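Local coordinates for malonyl CoA:acyl carrier protein malonyltransferase (Streptomyces coelicolor, PDB 1NM2), which probably catalyses the transfer of the malonyl group from malonyl-CoA to holo-acyl carrier protein in fatty acid biosynthesis, at residues T136-L141 / V170-M175; L156-A161 / E176-L181. All blocks are in the same frame, centred on the assembly; numbering follows the deposited sequence.

Interaction 1 (T136-L141 / V170-M175); sequences TGMSAL and VAAGTM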
ATOM      1  N   THR A 136      -4.981  20.248   1.811  1.00 23.10           N
ATOM      2  CA  THR A 136      -5.675  19.089   2.364  1.00 21.16           C
ATOM      3  C   THR A 136      -4.716  18.147   3.088  1.00 20.02           C
ATOM      4  O   THR A 136      -3.504  18.330   3.053  1.00 20.26           O
ATOM      5  CB  THR A 136      -6.352  18.286   1.239  1.00 21.80           C
ATOM      6  OG1 THR A 136      -5.352  17.843   0.314  1.00 18.85           O
ATOM      7  CG2 THR A 136      -7.367  19.139   0.499  1.00 19.19           C
ATOM      8  N   GLY A 137      -5.266  17.126   3.733  1.00 19.16           N
ATOM      9  CA  GLY A 137      -4.433  16.181   4.450  1.00 17.22           C
ATOM     10  C   GLY A 137      -5.214  14.981   4.944  1.00 16.65           C
ATOM     11  O   GLY A 137      -6.353  14.765   4.535  1.00 17.46           O
ATOM     12  N   MET A 138      -4.587  14.195   5.813  1.00 16.40           N
ATOM     13  CA  MET A 138      -5.205  13.003   6.391  1.00 17.23           C
ATOM     14  C   MET A 138      -4.818  12.942   7.859  1.00 17.55           C
ATOM     15  O   MET A 138      -3.703  13.319   8.227  1.00 19.79           O
ATOM     16  CB  MET A 138      -4.700  11.728   5.701  1.00 15.69           C
ATOM     17  CG  MET A 138      -4.847  11.699   4.196  1.00 15.72           C
ATOM     18  SD  MET A 138      -4.009  10.255   3.465  1.00 20.70           S
ATOM     19  CE  MET A 138      -5.293   9.035   3.576  1.00 17.61           C
ATOM     20  N   SER A 139      -5.736  12.464   8.694  1.00 18.51           N
ATOM     21  CA  SER A 139      -5.473  12.335  10.122  1.00 19.23           C
ATOM     22  C   SER A 139      -6.094  11.050  10.638  1.00 19.17           C
ATOM     23  O   SER A 139      -7.216  10.709  10.275  1.00 20.11           O
ATOM     24  CB  SER A 139      -6.050  13.526  10.892  1.00 18.72           C
ATOM     25  OG  SER A 139      -5.419  14.737  10.513  1.00 19.93           O
ATOM     26  N   ALA A 140      -5.355  10.331  11.475  1.00 19.97           N
ATOM     27  CA  ALA A 140      -5.852   9.088  12.046  1.00 19.49           C
ATOM     28  C   ALA A 140      -6.623   9.405  13.319  1.00 20.95           C
ATOM     29  O   ALA A 140      -6.274  10.339  14.050  1.00 20.66           O
ATOM     30  CB  ALA A 140      -4.693   8.150  12.360  1.00 18.86           C
ATOM     31  N   LEU A 141      -7.681   8.638  13.568  1.00 19.82           N
ATOM     32  CA  LEU A 141      -8.493   8.813  14.764  1.00 20.80           C
ATOM     33  C   LEU A 141      -8.119   7.702  15.738  1.00 20.73           C
ATOM     34  O   LEU A 141      -8.285   6.524  15.429  1.00 21.43           O
ATOM     35  CB  LEU A 141      -9.984   8.720  14.425  1.00 22.34           C
ATOM     36  CG  LEU A 141     -10.685   9.929  13.796  1.00 21.73           C
ATOM     37  CD1 LEU A 141      -9.982  10.368  12.533  1.00 21.20           C
ATOM     38  CD2 LEU A 141     -12.129   9.555  13.498  1.00 23.34           C
ATOM     39  N   VAL A 170      -9.026   6.531   9.230  1.00 16.92           N
ATOM     40  CA  VAL A 170      -8.229   7.698   8.864  1.00 16.28           C
ATOM     41  C   VAL A 170      -9.142   8.666   8.117  1.00 17.32           C
ATOM     42  O   VAL A 170      -9.760   8.303   7.111  1.00 17.75           O
ATOM     43  CB  VAL A 170      -7.045   7.343   7.941  1.00 17.56           C
ATOM     44  CG1 VAL A 170      -6.326   8.611   7.525  1.00 15.06           C
ATOM     45  CG2 VAL A 170      -6.081   6.410   8.659  1.00 18.47           C
ATOM     46  N   ALA A 171      -9.231   9.892   8.618  1.00 16.80           N
ATOM     47  CA  ALA A 171     -10.067  10.914   7.997  1.00 17.31           C
ATOM     48  C   ALA A 171      -9.221  11.747   7.041  1.00 17.25           C
ATOM     49  O   ALA A 171      -8.022  11.911   7.254  1.00 19.31           O
ATOM     50  CB  ALA A 171     -10.684  11.813   9.069  1.00 16.37           C
ATOM     51  N   ALA A 172      -9.849  12.268   5.992  1.00 15.89           N
ATOM     52  CA  ALA A 172      -9.152  13.082   5.010  1.00 16.32           C
ATOM     53  C   ALA A 172     -10.064  14.171   4.462  1.00 16.54           C
ATOM     54  O   ALA A 172     -11.266  13.967   4.288  1.00 17.80           O
ATOM     55  CB  ALA A 172      -8.642  12.207   3.870  1.00 14.85           C
ATOM     56  N   GLY A 173      -9.478  15.328   4.192  1.00 16.41           N
ATOM     57  CA  GLY A 173     -10.234  16.446   3.662  1.00 16.54           C
ATOM     58  C   GLY A 173      -9.359  17.683   3.680  1.00 17.23           C
ATOM     59  O   GLY A 173      -8.127  17.572   3.666  1.00 16.77           O
ATOM     60  N   THR A 174      -9.982  18.859   3.707  1.00 16.75           N
ATOM     61  CA  THR A 174      -9.229  20.105   3.732  1.00 17.98           C
ATOM     62  C   THR A 174      -8.636  20.314   5.119  1.00 19.15           C
ATOM     63  O   THR A 174      -9.097  19.725   6.098  1.00 18.88           O
ATOM     64  CB  THR A 174     -10.123  21.326   3.386  1.00 19.27           C
ATOM     65  OG1 THR A 174     -11.113  21.506   4.406  1.00 19.62           O
ATOM     66  CG2 THR A 174     -10.819  21.120   2.050  1.00 18.55           C
ATOM     67  N   MET A 175      -7.608  21.150   5.202  1.00 20.02           N
ATOM     68  CA  MET A 175      -6.978  21.425   6.483  1.00 22.50           C
ATOM     69  C   MET A 175      -7.969  22.077   7.450  1.00 21.90           C
ATOM     70  O   MET A 175      -7.904  21.844   8.651  1.00 21.71           O
ATOM     71  CB  MET A 175      -5.744  22.314   6.287  1.00 25.23           C
ATOM     72  CG  MET A 175      -4.612  21.612   5.539  1.00 29.83           C
ATOM     73  SD  MET A 175      -4.129  20.046   6.325  1.00 35.58           S
ATOM     74  CE  MET A 175      -2.931  20.639   7.527  1.00 34.77           C
TER
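Gly137 faces Gly173, and Ser139 faces Ala171, as antiparallel hydrogen-bonded pairs in a mixed sheet, the join between the first and third strands of the ferredoxin-like subdomain of malonyltransferases. It is a worked example of backbone pairing fixing the register while each face does a different job. Among the backbone bonds, Ser139 N meets Ala171 O at 2.8 Å, and Ala171 N returns to Ser139 O at 2.7 Å. At the glycine pair, Gly137 N lies 2.9 Å from Gly173 O, whereas the return bond from Gly173 N to Gly137 O is longer, 3.2 Å. CA-H...O contacts, such as that of Met138 CA with the Ala171 carbonyl, fill in between.

The apolar contacts divide by face. Met138, Ala140, Val170 and Ala172 share one. Here Met138 CG rests 3.8 Å from Ala172 CB and Met138 CB 4.0 Å from Val170 CG1, while a bend at chi3 (87°) brings CE near the same methyl. This methionine also lies near the bound acetate that mimics a malonyl group. On the other face, Leu141 CD1 meets Ala171 CB at 3.8 Å, and Leu153 of helix 146-155 and Leu181 of helix 175-183 pack on both residues.

Where the chain turns a corner at Gly173, side chains meet backbone: Thr136 CB and CG2 lie against Gly173 O. Thr136 OG1 instead finds its partners outside the two strands, hydrogen-bonded to Ala200 N and Thr134 OG1. A beta carbon on Gly137 would be tight against the sulfur of Met175, whose bent side chain sets SD 3.7 Å from Thr136 O.

Interaction 2 (L156-A161 / E176-L181); sequences LGLTPA and EQLAAL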
ATOM      1  N   LEU A 156     -18.866  16.413   9.150  1.00 23.53           N
ATOM      2  CA  LEU A 156     -18.026  17.600   9.140  1.00 22.69           C
ATOM      3  C   LEU A 156     -17.450  17.845   7.753  1.00 22.17           C
ATOM      4  O   LEU A 156     -16.743  18.827   7.534  1.00 22.44           O
ATOM      5  CB  LEU A 156     -16.895  17.475  10.162  1.00 23.97           C
ATOM      6  CG  LEU A 156     -17.198  17.985  11.574  1.00 25.68           C
ATOM      7  CD1 LEU A 156     -18.494  17.372  12.097  1.00 24.97           C
ATOM      8  CD2 LEU A 156     -16.024  17.638  12.485  1.00 25.40           C
ATOM      9  N   GLY A 157     -17.752  16.947   6.818  1.00 20.48           N
ATOM     10  CA  GLY A 157     -17.278  17.131   5.457  1.00 18.78           C
ATOM     11  C   GLY A 157     -16.067  16.315   5.055  1.00 18.26           C
ATOM     12  O   GLY A 157     -15.597  16.426   3.923  1.00 16.33           O
ATOM     13  N   LEU A 158     -15.563  15.495   5.971  1.00 15.84           N
ATOM     14  CA  LEU A 158     -14.403  14.658   5.686  1.00 17.39           C
ATOM     15  C   LEU A 158     -14.853  13.323   5.100  1.00 17.02           C
ATOM     16  O   LEU A 158     -16.034  12.991   5.124  1.00 18.21           O
ATOM     17  CB  LEU A 158     -13.609  14.384   6.968  1.00 16.99           C
ATOM     18  CG  LEU A 158     -12.982  15.517   7.790  1.00 19.65           C
ATOM     19  CD1 LEU A 158     -12.068  16.336   6.911  1.00 20.97           C
ATOM     20  CD2 LEU A 158     -14.060  16.378   8.417  1.00 20.24           C
ATOM     21  N   THR A 159     -13.904  12.553   4.582  1.00 16.24           N
ATOM     22  CA  THR A 159     -14.225  11.247   4.032  1.00 18.98           C
ATOM     23  C   THR A 159     -13.352  10.216   4.743  1.00 17.75           C
ATOM     24  O   THR A 159     -12.224  10.512   5.142  1.00 18.50           O
ATOM     25  CB  THR A 159     -13.933  11.172   2.524  1.00 19.73           C
ATOM     26  OG1 THR A 159     -12.519  11.106   2.322  1.00 26.70           O
ATOM     27  CG2 THR A 159     -14.470  12.392   1.813  1.00 18.27           C
ATOM     28  N   PRO A 160     -13.873   9.000   4.945  1.00 18.14           N
ATOM     29  CA  PRO A 160     -13.076   7.971   5.617  1.00 19.14           C
ATOM     30  C   PRO A 160     -12.131   7.352   4.586  1.00 18.41           C
ATOM     31  O   PRO A 160     -12.400   6.275   4.047  1.00 20.28           O
ATOM     32  CB  PRO A 160     -14.136   6.995   6.113  1.00 17.99           C
ATOM     33  CG  PRO A 160     -15.158   7.052   5.014  1.00 18.53           C
ATOM     34  CD  PRO A 160     -15.255   8.538   4.722  1.00 19.26           C
ATOM     35  N   ALA A 161     -11.036   8.055   4.315  1.00 18.27           N
ATOM     36  CA  ALA A 161     -10.031   7.640   3.336  1.00 17.39           C
ATOM     37  C   ALA A 161      -9.412   6.267   3.587  1.00 19.12           C
ATOM     38  O   ALA A 161      -9.076   5.546   2.646  1.00 20.04           O
ATOM     39  CB  ALA A 161      -8.935   8.698   3.254  1.00 17.88           C
ATOM     40  N   GLU A 176      -8.893  22.882   6.931  1.00 24.10           N
ATOM     41  CA  GLU A 176      -9.892  23.525   7.787  1.00 24.21           C
ATOM     42  C   GLU A 176     -10.789  22.470   8.431  1.00 22.24           C
ATOM     43  O   GLU A 176     -11.072  22.527   9.627  1.00 22.64           O
ATOM     44  CB  GLU A 176     -10.767  24.488   6.986  1.00 28.11           C
ATOM     45  CG  GLU A 176     -10.034  25.654   6.360  1.00 34.24           C
ATOM     46  CD  GLU A 176     -10.987  26.689   5.793  1.00 37.16           C
ATOM     47  OE1 GLU A 176     -11.910  26.300   5.045  1.00 40.63           O
ATOM     48  OE2 GLU A 176     -10.812  27.889   6.094  1.00 39.51           O
ATOM     49  N   GLN A 177     -11.238  21.510   7.630  1.00 20.19           N
ATOM     50  CA  GLN A 177     -12.096  20.446   8.131  1.00 19.05           C
ATOM     51  C   GLN A 177     -11.335  19.569   9.119  1.00 17.58           C
ATOM     52  O   GLN A 177     -11.863  19.199  10.170  1.00 18.46           O
ATOM     53  CB  GLN A 177     -12.621  19.596   6.965  1.00 19.61           C
ATOM     54  CG  GLN A 177     -13.342  20.409   5.898  1.00 21.15           C
ATOM     55  CD  GLN A 177     -13.690  19.604   4.649  1.00 21.74           C
ATOM     56  OE1 GLN A 177     -12.902  18.779   4.178  1.00 19.49           O
ATOM     57  NE2 GLN A 177     -14.865  19.864   4.095  1.00 18.25           N
ATOM     58  N   LEU A 178     -10.092  19.236   8.787  1.00 17.53           N
ATOM     59  CA  LEU A 178      -9.289  18.401   9.671  1.00 17.75           C
ATOM     60  C   LEU A 178      -9.096  19.098  11.015  1.00 19.21           C
ATOM     61  O   LEU A 178      -9.057  18.451  12.067  1.00 19.21           O
ATOM     62  CB  LEU A 178      -7.931  18.085   9.021  1.00 17.20           C
ATOM     63  CG  LEU A 178      -8.019  17.014   7.920  1.00 18.77           C
ATOM     64  CD1 LEU A 178      -6.749  16.992   7.058  1.00 18.88           C
ATOM     65  CD2 LEU A 178      -8.255  15.667   8.575  1.00 15.19           C
ATOM     66  N   ALA A 179      -8.982  20.422  10.976  1.00 19.68           N
ATOM     67  CA  ALA A 179      -8.814  21.207  12.197  1.00 19.62           C
ATOM     68  C   ALA A 179     -10.133  21.206  12.972  1.00 20.54           C
ATOM     69  O   ALA A 179     -10.146  21.121  14.199  1.00 20.54           O
ATOM     70  CB  ALA A 179      -8.402  22.633  11.851  1.00 19.89           C
ATOM     71  N   ALA A 180     -11.246  21.295  12.251  1.00 20.69           N
ATOM     72  CA  ALA A 180     -12.559  21.284  12.893  1.00 21.54           C
ATOM     73  C   ALA A 180     -12.793  19.929  13.547  1.00 21.75           C
ATOM     74  O   ALA A 180     -13.471  19.830  14.573  1.00 21.49           O
ATOM     75  CB  ALA A 180     -13.657  21.563  11.867  1.00 19.46           C
ATOM     76  N   LEU A 181     -12.216  18.887  12.951  1.00 22.56           N
ATOM     77  CA  LEU A 181     -12.359  17.525  13.460  1.00 22.11           C
ATOM     78  C   LEU A 181     -11.605  17.372  14.772  1.00 22.61           C
ATOM     79  O   LEU A 181     -12.049  16.668  15.678  1.00 22.27           O
ATOM     80  CB  LEU A 181     -11.806  16.519  12.445  1.00 22.54           C
ATOM     81  CG  LEU A 181     -12.468  15.142  12.306  1.00 21.88           C
ATOM     82  CD1 LEU A 181     -11.434  14.167  11.755  1.00 22.88           C
ATOM     83  CD2 LEU A 181     -12.997  14.646  13.640  1.00 24.59           C
TER
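Gln177 carries CG anti to its carbonyl carbon (chi1 -55°) and runs on extended, with chi2 at 172°; Leu158 likewise holds CG anti to its carbonyl carbon (chi1 -61°), and the two side chains run antiparallel past one another. The pair illustrates how a long polar side chain can pack through its carbon stem while its amide serves elsewhere. Both methyls of Leu158 approach Gln177 CB from the same side, CD1 tightly at 3.3 Å and CD2 at 3.8 Å.

Farther out, the amide lies beside Gly157, with Gln177 NE2 3.5 Å from Gly157 O. Its OE1 accepts a hydrogen bond from Thr174 N, and Thr174 in turn caps the helix, a reciprocity consistent with a capping box. An alanine at Gln177 would keep the CB contact but would probably leave Thr174 N without this acceptor and open a gap beside the Gly157 peptide. Gly157 ends helix 146-155 in a Schellman motif, whose backbone angles would jam a beta carbon against the preceding carbonyl O and so call for glycine.

Leu156 CD2 sits 3.8 Å from Leu181 CA and touches Ala180 O, whereas Leu158 CD1 reaches Leu178 CD2 at 4.2 Å. Leu153 packs on Leu158 and His152 on Leu181. The exit of one helix is thus packed against the first turns of the other, in the two-helix layer that backs the sheet of a ferredoxin-like fold.

How the interactions relate
Interactions 1 and 2 have centres about 6 Å apart and lie in the same ferredoxin-like subdomain. Their segments alternate along the chain: 136-141, 156-161, 170-175, then 176-181. Strand 168-172 stands between strands 136-143 and 159-165 in the mixed sheet and leads into helix 175-183. Ala172 O is probably hydrogen-bonded to Thr159 N (3.0 Å), tying the segments as neighbouring strands, and Leu178 is shared, its CD1 lying 3.3 Å from Gly137 C and its CD2 3.6 Å from Ser139 OG. Interaction 1 thus joins strands within the sheet and interaction 2 belongs to the helical layer behind it, so one face bears the helices and the other, with Met138, looks to the acetate.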